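Local coordinates for protein R.Ecl18kI (Enterobacter cloacae, PDB 2GB7) that recognises the double-stranded DNA sequence 5'-CCNGG-3' as a type II restriction endonuclease and cleaves each strand before the first C of the site, at residues S254-E257 / L258-K261; Q276-I279 / L280-E284; V293-Y296 / R297-S301. The protein carries 1 engineered substitution. One frame throughout, in Å; residues are numbered along the deposited sequence.

Contact 1. Residues S254-E257 / L258-K261; sequences SAME and LSRK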
ATOM      1  N   SER F 254      26.631  -4.501 -13.543  1.00 10.14           N
ATOM      2  CA  SER F 254      26.045  -5.738 -14.078  1.00 12.23           C
ATOM      3  C   SER F 254      25.261  -5.456 -15.363  1.00 12.77           C
ATOM      4  O   SER F 254      25.379  -6.194 -16.344  1.00 13.21           O
ATOM      5  CB  SER F 254      25.145  -6.369 -13.011  1.00 12.41           C
ATOM      6  OG  SER F 254      25.971  -6.816 -11.942  1.00 15.04           O
ATOM      7  N   ALA F 255      24.513  -4.351 -15.391  1.00 11.00           N
ATOM      8  CA  ALA F 255      23.717  -4.031 -16.580  1.00 11.67           C
ATOM      9  C   ALA F 255      24.612  -3.752 -17.758  1.00 12.82           C
ATOM     10  O   ALA F 255      24.341  -4.186 -18.874  1.00 13.88           O
ATOM     11  CB  ALA F 255      22.794  -2.820 -16.322  1.00 12.73           C
ATOM     12  N   MET F 256      25.712  -3.057 -17.494  1.00 11.63           N
ATOM     13  CA  MET F 256      26.624  -2.665 -18.550  1.00 13.84           C
ATOM     14  C   MET F 256      27.286  -3.913 -19.100  1.00 13.79           C
ATOM     15  O   MET F 256      27.387  -4.079 -20.322  1.00 13.71           O
ATOM     16  CB  MET F 256      27.673  -1.706 -18.009  1.00 14.16           C
ATOM     17  CG  MET F 256      28.580  -1.149 -19.086  1.00 17.70           C
ATOM     18  SD  MET F 256      27.722  -0.262 -20.402  1.00 24.74           S
ATOM     19  CE  MET F 256      29.018  -0.200 -21.653  1.00 25.42           C
ATOM     20  N   GLU F 257      27.668  -4.821 -18.208  1.00 13.92           N
ATOM     21  CA  GLU F 257      28.321  -6.061 -18.668  1.00 15.58           C
ATOM     22  C   GLU F 257      27.382  -6.898 -19.516  1.00 15.95           C
ATOM     23  O   GLU F 257      27.812  -7.425 -20.545  1.00 16.58           O
ATOM     24  CB  GLU F 257      28.865  -6.887 -17.506  1.00 15.84           C
ATOM     25  CG  GLU F 257      29.976  -6.195 -16.765  1.00 17.76           C
ATOM     26  CD  GLU F 257      30.263  -6.800 -15.395  1.00 22.38           C
ATOM     27  OE1 GLU F 257      29.439  -7.605 -14.881  1.00 28.04           O
ATOM     28  OE2 GLU F 257      31.321  -6.451 -14.832  1.00 25.61           O
ATOM     29  N   LEU F 258      26.113  -7.008 -19.104  1.00 15.84           N
ATOM     30  CA  LEU F 258      25.134  -7.786 -19.884  1.00 17.24           C
ATOM     31  C   LEU F 258      24.804  -7.087 -21.191  1.00 17.86           C
ATOM     32  O   LEU F 258      24.648  -7.741 -22.215  1.00 18.05           O
ATOM     33  CB  LEU F 258      23.838  -8.036 -19.100  1.00 17.00           C
ATOM     34  CG  LEU F 258      23.914  -9.053 -17.971  1.00 18.78           C
ATOM     35  CD1 LEU F 258      22.673  -8.955 -17.087  1.00 18.95           C
ATOM     36  CD2 LEU F 258      24.110 -10.489 -18.479  1.00 19.91           C
ATOM     37  N   SER F 259      24.731  -5.758 -21.164  1.00 17.66           N
ATOM     38  CA  SER F 259      24.415  -4.973 -22.351  1.00 19.23           C
ATOM     39  C   SER F 259      25.415  -5.182 -23.490  1.00 20.21           C
ATOM     40  O   SER F 259      25.036  -5.172 -24.662  1.00 21.28           O
ATOM     41  CB  SER F 259      24.323  -3.487 -21.998  1.00 19.32           C
ATOM     42  OG  SER F 259      25.608  -2.900 -21.947  1.00 22.42           O
ATOM     43  N   ARG F 260      26.684  -5.386 -23.140  1.00 20.33           N
ATOM     44  CA  ARG F 260      27.717  -5.631 -24.159  1.00 21.02           C
ATOM     45  C   ARG F 260      27.441  -6.880 -24.983  1.00 20.80           C
ATOM     46  O   ARG F 260      27.913  -6.986 -26.118  1.00 21.31           O
ATOM     47  CB  ARG F 260      29.108  -5.747 -23.541  1.00 21.49           C
ATOM     48  CG  ARG F 260      29.581  -4.520 -22.814  1.00 24.56           C
ATOM     49  CD  ARG F 260      31.029  -4.734 -22.423  1.00 29.84           C
ATOM     50  NE  ARG F 260      31.229  -4.558 -20.991  1.00 34.84           N
ATOM     51  CZ  ARG F 260      31.520  -3.402 -20.397  1.00 35.83           C
ATOM     52  NH1 ARG F 260      31.651  -2.283 -21.105  1.00 36.47           N
ATOM     53  NH2 ARG F 260      31.683  -3.373 -19.083  1.00 37.58           N
ATOM     54  N   LYS F 261      26.709  -7.827 -24.407  1.00 20.12           N
ATOM     55  CA  LYS F 261      26.335  -9.049 -25.111  1.00 20.81           C
ATOM     56  C   LYS F 261      25.287  -8.787 -26.205  1.00 20.70           C
ATOM     57  O   LYS F 261      25.056  -9.622 -27.087  1.00 21.51           O
ATOM     58  CB  LYS F 261      25.858 -10.111 -24.124  1.00 21.33           C
ATOM     59  CG  LYS F 261      26.848 -10.414 -23.017  1.00 22.05           C
ATOM     60  CD  LYS F 261      26.208 -11.329 -22.001  1.00 24.71           C
ATOM     61  CE  LYS F 261      27.047 -11.458 -20.739  1.00 26.80           C
ATOM     62  NZ  LYS F 261      28.266 -12.269 -20.951  1.00 29.04           N
TER
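Near the C-terminal end of helix 248-259, S254 O accepts the amide N-H of L258 at 3.0 Å, and the L258 isobutyl group folds back beside the same oxygen, CG 3.6 Å from S254 O. A255, one step on, accepts S259 N through its carbonyl. M256 O accepts two donors, S259 OG at 2.7 Å and R260 N at 3.2 Å, both from the same face of its plane. The serine hydroxyl gets there because OG stands between its own backbone N and carbonyl carbon (chi1 82°), which turns it back onto the preceding turn and satisfies a buried polar group. The M256 side chain crosses that of R260 at about a right angle, with CG over one face of the guanidinium and CE 3.4 Å from R260 NH1. E257 runs obliquely past the same arginine, but E257 OE2 and R260 NH2 stay 5.3 Å apart, too far for a salt bridge, though the opposite charges may attract weakly; OE2 hydrogen-bonds Q253 NE2. Another side of the helix packs on the fold: S254, A255 and L258 lie on M177 of strand 177-181, while A255 meets I137 and S259 meets P138 in the loop following helix 102-134.

Contact 2. Residues Q276-I279 / L280-E284; sequences QQSI and LKQIE. Engineered in segment 276-279: Q277 (natural residue Arg).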
ATOM      1  N   GLN F 276      12.031  -2.880 -33.745  1.00 17.70           N
ATOM      2  CA  GLN F 276      11.773  -1.584 -34.347  1.00 18.37           C
ATOM      3  C   GLN F 276      10.414  -1.045 -33.899  1.00 18.66           C
ATOM      4  O   GLN F 276      10.310   0.105 -33.470  1.00 18.08           O
ATOM      5  CB  GLN F 276      11.875  -1.685 -35.874  1.00 18.67           C
ATOM      6  CG  GLN F 276      11.424  -0.451 -36.609  1.00 22.13           C
ATOM      7  CD  GLN F 276      11.650  -0.550 -38.094  1.00 25.87           C
ATOM      8  OE1 GLN F 276      12.782  -0.442 -38.565  1.00 29.62           O
ATOM      9  NE2 GLN F 276      10.575  -0.747 -38.846  1.00 26.54           N
ATOM     10  N   GLN F 277       9.384  -1.887 -33.964  1.00 19.47           N
ATOM     11  CA  GLN F 277       8.031  -1.522 -33.519  1.00 20.25           C
ATOM     12  C   GLN F 277       7.997  -1.070 -32.062  1.00 19.40           C
ATOM     13  O   GLN F 277       7.396  -0.039 -31.730  1.00 19.63           O
ATOM     14  CB  GLN F 277       7.059  -2.700 -33.702  1.00 20.75           C
ATOM     15  CG  GLN F 277       6.648  -2.980 -35.135  1.00 24.50           C
ATOM     16  CD  GLN F 277       5.713  -4.182 -35.258  1.00 27.78           C
ATOM     17  OE1 GLN F 277       5.879  -5.193 -34.570  1.00 30.65           O
ATOM     18  NE2 GLN F 277       4.722  -4.077 -36.145  1.00 29.03           N
ATOM     19  N   SER F 278       8.638  -1.851 -31.201  1.00 17.98           N
ATOM     20  CA  SER F 278       8.703  -1.558 -29.775  1.00 17.79           C
ATOM     21  C   SER F 278       9.353  -0.197 -29.490  1.00 17.04           C
ATOM     22  O   SER F 278       8.854   0.576 -28.690  1.00 16.65           O
ATOM     23  CB  SER F 278       9.469  -2.664 -29.050  1.00 17.88           C
ATOM     24  OG  SER F 278       9.409  -2.447 -27.650  1.00 21.69           O
ATOM     25  N   ILE F 279      10.464   0.076 -30.161  1.00 16.50           N
ATOM     26  CA  ILE F 279      11.172   1.348 -30.024  1.00 15.64           C
ATOM     27  C   ILE F 279      10.306   2.501 -30.539  1.00 16.37           C
ATOM     28  O   ILE F 279      10.126   3.504 -29.833  1.00 17.06           O
ATOM     29  CB  ILE F 279      12.506   1.332 -30.801  1.00 15.93           C
ATOM     30  CG1 ILE F 279      13.494   0.345 -30.150  1.00 14.22           C
ATOM     31  CG2 ILE F 279      13.121   2.742 -30.843  1.00 14.48           C
ATOM     32  CD1 ILE F 279      14.739  -0.004 -31.020  1.00 14.77           C
ATOM     33  N   LEU F 280       9.757   2.340 -31.752  1.00 16.07           N
ATOM     34  CA  LEU F 280       8.925   3.380 -32.381  1.00 16.29           C
ATOM     35  C   LEU F 280       7.734   3.722 -31.497  1.00 16.09           C
ATOM     36  O   LEU F 280       7.357   4.881 -31.382  1.00 16.22           O
ATOM     37  CB  LEU F 280       8.483   2.981 -33.800  1.00 16.30           C
ATOM     38  CG  LEU F 280       9.580   2.977 -34.879  1.00 16.46           C
ATOM     39  CD1 LEU F 280       9.118   2.280 -36.145  1.00 16.45           C
ATOM     40  CD2 LEU F 280      10.079   4.392 -35.198  1.00 16.36           C
ATOM     41  N   LYS F 281       7.160   2.705 -30.864  1.00 16.64           N
ATOM     42  CA  LYS F 281       6.099   2.862 -29.874  1.00 17.41           C
ATOM     43  C   LYS F 281       6.536   3.721 -28.686  1.00 17.10           C
ATOM     44  O   LYS F 281       5.814   4.604 -28.217  1.00 17.21           O
ATOM     45  CB  LYS F 281       5.730   1.472 -29.368  1.00 18.33           C
ATOM     46  CG  LYS F 281       4.427   1.355 -28.638  1.00 21.33           C
ATOM     47  CD  LYS F 281       3.386   0.644 -29.489  1.00 27.18           C
ATOM     48  CE  LYS F 281       3.792  -0.804 -29.778  1.00 29.54           C
ATOM     49  NZ  LYS F 281       2.702  -1.547 -30.485  1.00 31.43           N
ATOM     50  N   GLN F 282       7.736   3.463 -28.194  1.00 17.11           N
ATOM     51  CA  GLN F 282       8.242   4.221 -27.057  1.00 16.44           C
ATOM     52  C   GLN F 282       8.600   5.657 -27.426  1.00 16.20           C
ATOM     53  O   GLN F 282       8.359   6.563 -26.638  1.00 16.75           O
ATOM     54  CB  GLN F 282       9.428   3.500 -26.428  1.00 16.28           C
ATOM     55  CG  GLN F 282       9.013   2.194 -25.761  1.00 15.99           C
ATOM     56  CD  GLN F 282      10.206   1.370 -25.369  1.00 16.36           C
ATOM     57  OE1 GLN F 282      10.767   1.540 -24.275  1.00 16.94           O
ATOM     58  NE2 GLN F 282      10.606   0.466 -26.246  1.00 13.31           N
ATOM     59  N   ILE F 283       9.120   5.873 -28.634  1.00 16.29           N
ATOM     60  CA  ILE F 283       9.387   7.237 -29.108  1.00 16.10           C
ATOM     61  C   ILE F 283       8.089   8.060 -29.122  1.00 16.43           C
ATOM     62  O   ILE F 283       8.107   9.260 -28.811  1.00 16.17           O
ATOM     63  CB  ILE F 283      10.057   7.275 -30.495  1.00 16.19           C
ATOM     64  CG1 ILE F 283      11.481   6.728 -30.432  1.00 15.14           C
ATOM     65  CG2 ILE F 283      10.096   8.713 -31.038  1.00 16.06           C
ATOM     66  CD1 ILE F 283      12.062   6.382 -31.806  1.00 15.21           C
ATOM     67  N   GLU F 284       6.977   7.402 -29.451  1.00 16.85           N
ATOM     68  CA  GLU F 284       5.660   8.044 -29.442  1.00 18.20           C
ATOM     69  C   GLU F 284       5.298   8.527 -28.055  1.00 18.04           C
ATOM     70  O   GLU F 284       4.854   9.662 -27.888  1.00 18.11           O
ATOM     71  CB  GLU F 284       4.593   7.064 -29.912  1.00 18.25           C
ATOM     72  CG  GLU F 284       3.240   7.674 -30.255  1.00 21.46           C
ATOM     73  CD  GLU F 284       2.439   6.739 -31.136  1.00 24.63           C
ATOM     74  OE1 GLU F 284       2.566   5.516 -30.952  1.00 27.87           O
ATOM     75  OE2 GLU F 284       1.693   7.214 -32.018  1.00 28.01           O
TER
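Q276 to L280, Q277 to K281, S278 to Q282 and I279 to I283 are joined by successive i to i+4 bonds of a regular alpha-helix, with L280 N 2.9 Å from Q276 O. This is the middle and later part of helix 269-285, an amphipathic segment whose buried flank carries S278, I279 and Q282. At the margin of the helix, where L280 reaches L300 and Q276 reaches F304, Q276 and L280 lie side by side and point the same way; Q276 CG touches L280 CD1 at 3.6 Å, so the glutamine contributes its aliphatic stem to the leucine. The Q276 chain is extended, with CG anti to the backbone N (chi1 171°), which carries its amide beyond the leucine methyl. K281, on the exposed side, rests its CB against the carbonyl oxygens of Q277 and S278 before its bent chain leads the amine away. The neighbouring Q277 is an engineered residue, arginine in the natural protein; here it takes part through its backbone carbonyl, which accepts K281 N. On the buried flank I279 and I283 cross at a slant, I279 CG2 lying 3.9 Å from I283 CD1, and both isoleucines continue onto Y296 of helix 290-302. The polar part of this flank is organised round D140 of strand 140-141: S278 OG bonds to one carboxylate oxygen, Q282 NE2 to the other, and Q282 OE1 accepts from V141 N. Both ends of the buried glutamine amide are thus engaged, which should fix its rotation. NE2 also turns back on its own helix: it lies 3.0 Å from S278 O and bonds it from above the carbonyl plane, 68° out of it, whereas Q282 N reaches the same oxygen from the other face.

Contact 3. Residues V293-Y296 / R297-S301; sequences VNYY and RNRLS
V293 O accepts R297 N at 2.9 Å, and the same i to i+4 pattern runs on through N294 to N298 and Y296 to L300, so the two segments are consecutive turns of alpha-helix 290-302; the R299 N to Y295 O bond is stretched and weak at 3.4 Å. R297 folds back along the outer surface. A chi1 of 66° and a bend at chi3 bring its chain alongside N294, whose OD1 sits over one face of the guanidinium and 3.6 Å from R297 CD. V293 meets the same group obliquely, CG1 3.5 Å from R297 NH2. R299, on another flank, sends its chain back past two tyrosines. Its NH1 lies 3.4 Å from Y296 CE2, with the two side chains running in the same direction and the ring and guanidinium planes 37° apart. It crosses Y295 obliquely, with ring and guanidinium planes 64° apart, and Y295 CE2 lies at the guanidinium edge, 3.3 Å from R299 NH1. Both rings meet NH1 from one side, Y295 CD2 lying over the centre of the Y296 ring. The charge of R299 is met elsewhere: NH2 forms a salt bridge to D140, while NH1 donates to V139 O. Y295 OH bonds the backbone of I137 and V139, so arginine and tyrosine grip one short run of chain leading into strand 140-141. Y295 and Y296 also press on M133 of helix 102-134, and V293, Y296 and L300 face helix 269-285, leaving helix 290-302 packed between that helix and the start of the sheet.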
ATOM      1  N   VAL F 293      13.855  10.742 -27.014  1.00  9.88           N
ATOM      2  CA  VAL F 293      13.705  10.414 -28.435  1.00 10.99           C
ATOM      3  C   VAL F 293      15.077  10.123 -29.046  1.00 10.79           C
ATOM      4  O   VAL F 293      15.228   9.150 -29.762  1.00 10.96           O
ATOM      5  CB  VAL F 293      12.948  11.524 -29.229  1.00 10.94           C
ATOM      6  CG1 VAL F 293      12.944  11.224 -30.733  1.00 11.75           C
ATOM      7  CG2 VAL F 293      11.540  11.650 -28.722  1.00 12.05           C
ATOM      8  N   ASN F 294      16.070  10.956 -28.753  1.00 11.44           N
ATOM      9  CA  ASN F 294      17.364  10.709 -29.343  1.00 12.36           C
ATOM     10  C   ASN F 294      17.965   9.386 -28.862  1.00 12.10           C
ATOM     11  O   ASN F 294      18.583   8.673 -29.649  1.00 11.46           O
ATOM     12  CB  ASN F 294      18.259  11.926 -29.133  1.00 13.84           C
ATOM     13  CG  ASN F 294      17.704  13.142 -29.876  1.00 18.58           C
ATOM     14  OD1 ASN F 294      16.818  13.020 -30.726  1.00 25.64           O
ATOM     15  ND2 ASN F 294      18.231  14.322 -29.549  1.00 24.31           N
ATOM     16  N   TYR F 295      17.751   9.041 -27.595  1.00 10.68           N
ATOM     17  CA  TYR F 295      18.207   7.761 -27.050  1.00 10.79           C
ATOM     18  C   TYR F 295      17.594   6.600 -27.819  1.00 10.32           C
ATOM     19  O   TYR F 295      18.291   5.655 -28.209  1.00 10.76           O
ATOM     20  CB  TYR F 295      17.856   7.674 -25.557  1.00 11.86           C
ATOM     21  CG  TYR F 295      17.875   6.266 -25.016  1.00 10.95           C
ATOM     22  CD1 TYR F 295      19.051   5.695 -24.557  1.00  9.90           C
ATOM     23  CD2 TYR F 295      16.708   5.522 -24.969  1.00 12.40           C
ATOM     24  CE1 TYR F 295      19.062   4.391 -24.088  1.00 11.44           C
ATOM     25  CE2 TYR F 295      16.695   4.239 -24.479  1.00 12.78           C
ATOM     26  CZ  TYR F 295      17.878   3.675 -24.049  1.00 13.44           C
ATOM     27  OH  TYR F 295      17.863   2.392 -23.558  1.00 15.25           O
ATOM     28  N   TYR F 296      16.289   6.674 -28.061  1.00  9.74           N
ATOM     29  CA  TYR F 296      15.625   5.608 -28.801  1.00 10.80           C
ATOM     30  C   TYR F 296      16.060   5.552 -30.268  1.00 11.80           C
ATOM     31  O   TYR F 296      16.234   4.477 -30.832  1.00 11.57           O
ATOM     32  CB  TYR F 296      14.126   5.752 -28.692  1.00 11.22           C
ATOM     33  CG  TYR F 296      13.565   5.270 -27.374  1.00 12.52           C
ATOM     34  CD1 TYR F 296      12.989   6.171 -26.495  1.00 13.20           C
ATOM     35  CD2 TYR F 296      13.577   3.910 -27.023  1.00 12.48           C
ATOM     36  CE1 TYR F 296      12.468   5.764 -25.294  1.00 14.74           C
ATOM     37  CE2 TYR F 296      13.055   3.482 -25.789  1.00 15.27           C
ATOM     38  CZ  TYR F 296      12.499   4.443 -24.937  1.00 15.99           C
ATOM     39  OH  TYR F 296      11.915   4.137 -23.715  1.00 16.37           O
ATOM     40  N   ARG F 297      16.249   6.709 -30.888  1.00 12.67           N
ATOM     41  CA  ARG F 297      16.633   6.703 -32.296  1.00 13.90           C
ATOM     42  C   ARG F 297      18.046   6.145 -32.487  1.00 13.70           C
ATOM     43  O   ARG F 297      18.322   5.530 -33.518  1.00 13.96           O
ATOM     44  CB  ARG F 297      16.344   8.058 -32.986  1.00 14.81           C
ATOM     45  CG  ARG F 297      17.122   9.229 -32.524  1.00 19.23           C
ATOM     46  CD  ARG F 297      16.777  10.500 -33.341  1.00 24.99           C
ATOM     47  NE  ARG F 297      15.334  10.741 -33.474  1.00 29.95           N
ATOM     48  CZ  ARG F 297      14.804  11.865 -33.967  1.00 31.94           C
ATOM     49  NH1 ARG F 297      15.593  12.854 -34.375  1.00 32.27           N
ATOM     50  NH2 ARG F 297      13.486  12.007 -34.055  1.00 32.11           N
ATOM     51  N   ASN F 298      18.924   6.282 -31.487  1.00 13.77           N
ATOM     52  CA  ASN F 298      20.223   5.584 -31.540  1.00 15.28           C
ATOM     53  C   ASN F 298      20.023   4.073 -31.585  1.00 15.40           C
ATOM     54  O   ASN F 298      20.715   3.361 -32.316  1.00 16.11           O
ATOM     55  CB  ASN F 298      21.110   5.920 -30.347  1.00 15.24           C
ATOM     56  CG  ASN F 298      21.565   7.358 -30.342  1.00 19.07           C
ATOM     57  OD1 ASN F 298      21.714   7.988 -31.401  1.00 23.56           O
ATOM     58  ND2 ASN F 298      21.817   7.889 -29.143  1.00 20.49           N
ATOM     59  N   ARG F 299      19.068   3.586 -30.801  1.00 15.38           N
ATOM     60  CA  ARG F 299      18.795   2.150 -30.812  1.00 16.01           C
ATOM     61  C   ARG F 299      18.196   1.691 -32.130  1.00 16.60           C
ATOM     62  O   ARG F 299      18.532   0.625 -32.612  1.00 17.18           O
ATOM     63  CB  ARG F 299      17.901   1.769 -29.634  1.00 15.54           C
ATOM     64  CG  ARG F 299      18.685   1.851 -28.334  1.00 16.94           C
ATOM     65  CD  ARG F 299      17.819   1.739 -27.144  1.00 21.49           C
ATOM     66  NE  ARG F 299      17.051   0.492 -27.109  1.00 22.48           N
ATOM     67  CZ  ARG F 299      15.993   0.334 -26.323  1.00 23.47           C
ATOM     68  NH1 ARG F 299      15.623   1.329 -25.540  1.00 23.92           N
ATOM     69  NH2 ARG F 299      15.319  -0.807 -26.311  1.00 22.78           N
ATOM     70  N   LEU F 300      17.294   2.492 -32.687  1.00 17.57           N
ATOM     71  CA  LEU F 300      16.656   2.219 -33.987  1.00 18.57           C
ATOM     72  C   LEU F 300      17.744   2.171 -35.061  1.00 19.42           C
ATOM     73  O   LEU F 300      17.798   1.262 -35.881  1.00 19.15           O
ATOM     74  CB  LEU F 300      15.668   3.343 -34.298  1.00 18.74           C
ATOM     75  CG  LEU F 300      14.311   3.085 -34.942  1.00 21.42           C
ATOM     76  CD1 LEU F 300      13.610   1.870 -34.335  1.00 21.81           C
ATOM     77  CD2 LEU F 300      13.448   4.325 -34.776  1.00 20.82           C
ATOM     78  N   SER F 301      18.620   3.170 -35.029  1.00 20.57           N
ATOM     79  CA  SER F 301      19.763   3.258 -35.926  1.00 23.10           C
ATOM     80  C   SER F 301      20.668   2.016 -35.840  1.00 24.14           C
ATOM     81  O   SER F 301      21.125   1.507 -36.868  1.00 24.01           O
ATOM     82  CB  SER F 301      20.537   4.540 -35.614  1.00 22.74           C
ATOM     83  OG  SER F 301      21.617   4.700 -36.489  1.00 26.63           O
TER

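How the contacts relate
From the N-terminal side, contact 1 comes first, near the end of helix 248-259; contact 2 follows in helix 269-285 and contact 3 in helix 290-302. Each is local to its own stretch of chain, so none closes a long loop and the three stand in series, neither nested nor crossed. Contacts 2 and 3 touch, their centres about 9 Å apart: L280 packs on L300, and Q282 OE1 probably makes a weak hydrogen bond with Y296 OH. Contact 1 stays separate, about 9 Å from contact 3 between nearest atoms. Contacts 2 and 3 tie their helices to strand 140-141, the outermost within this chain, while contact 1 rests on the loop before it and on strand 177-181.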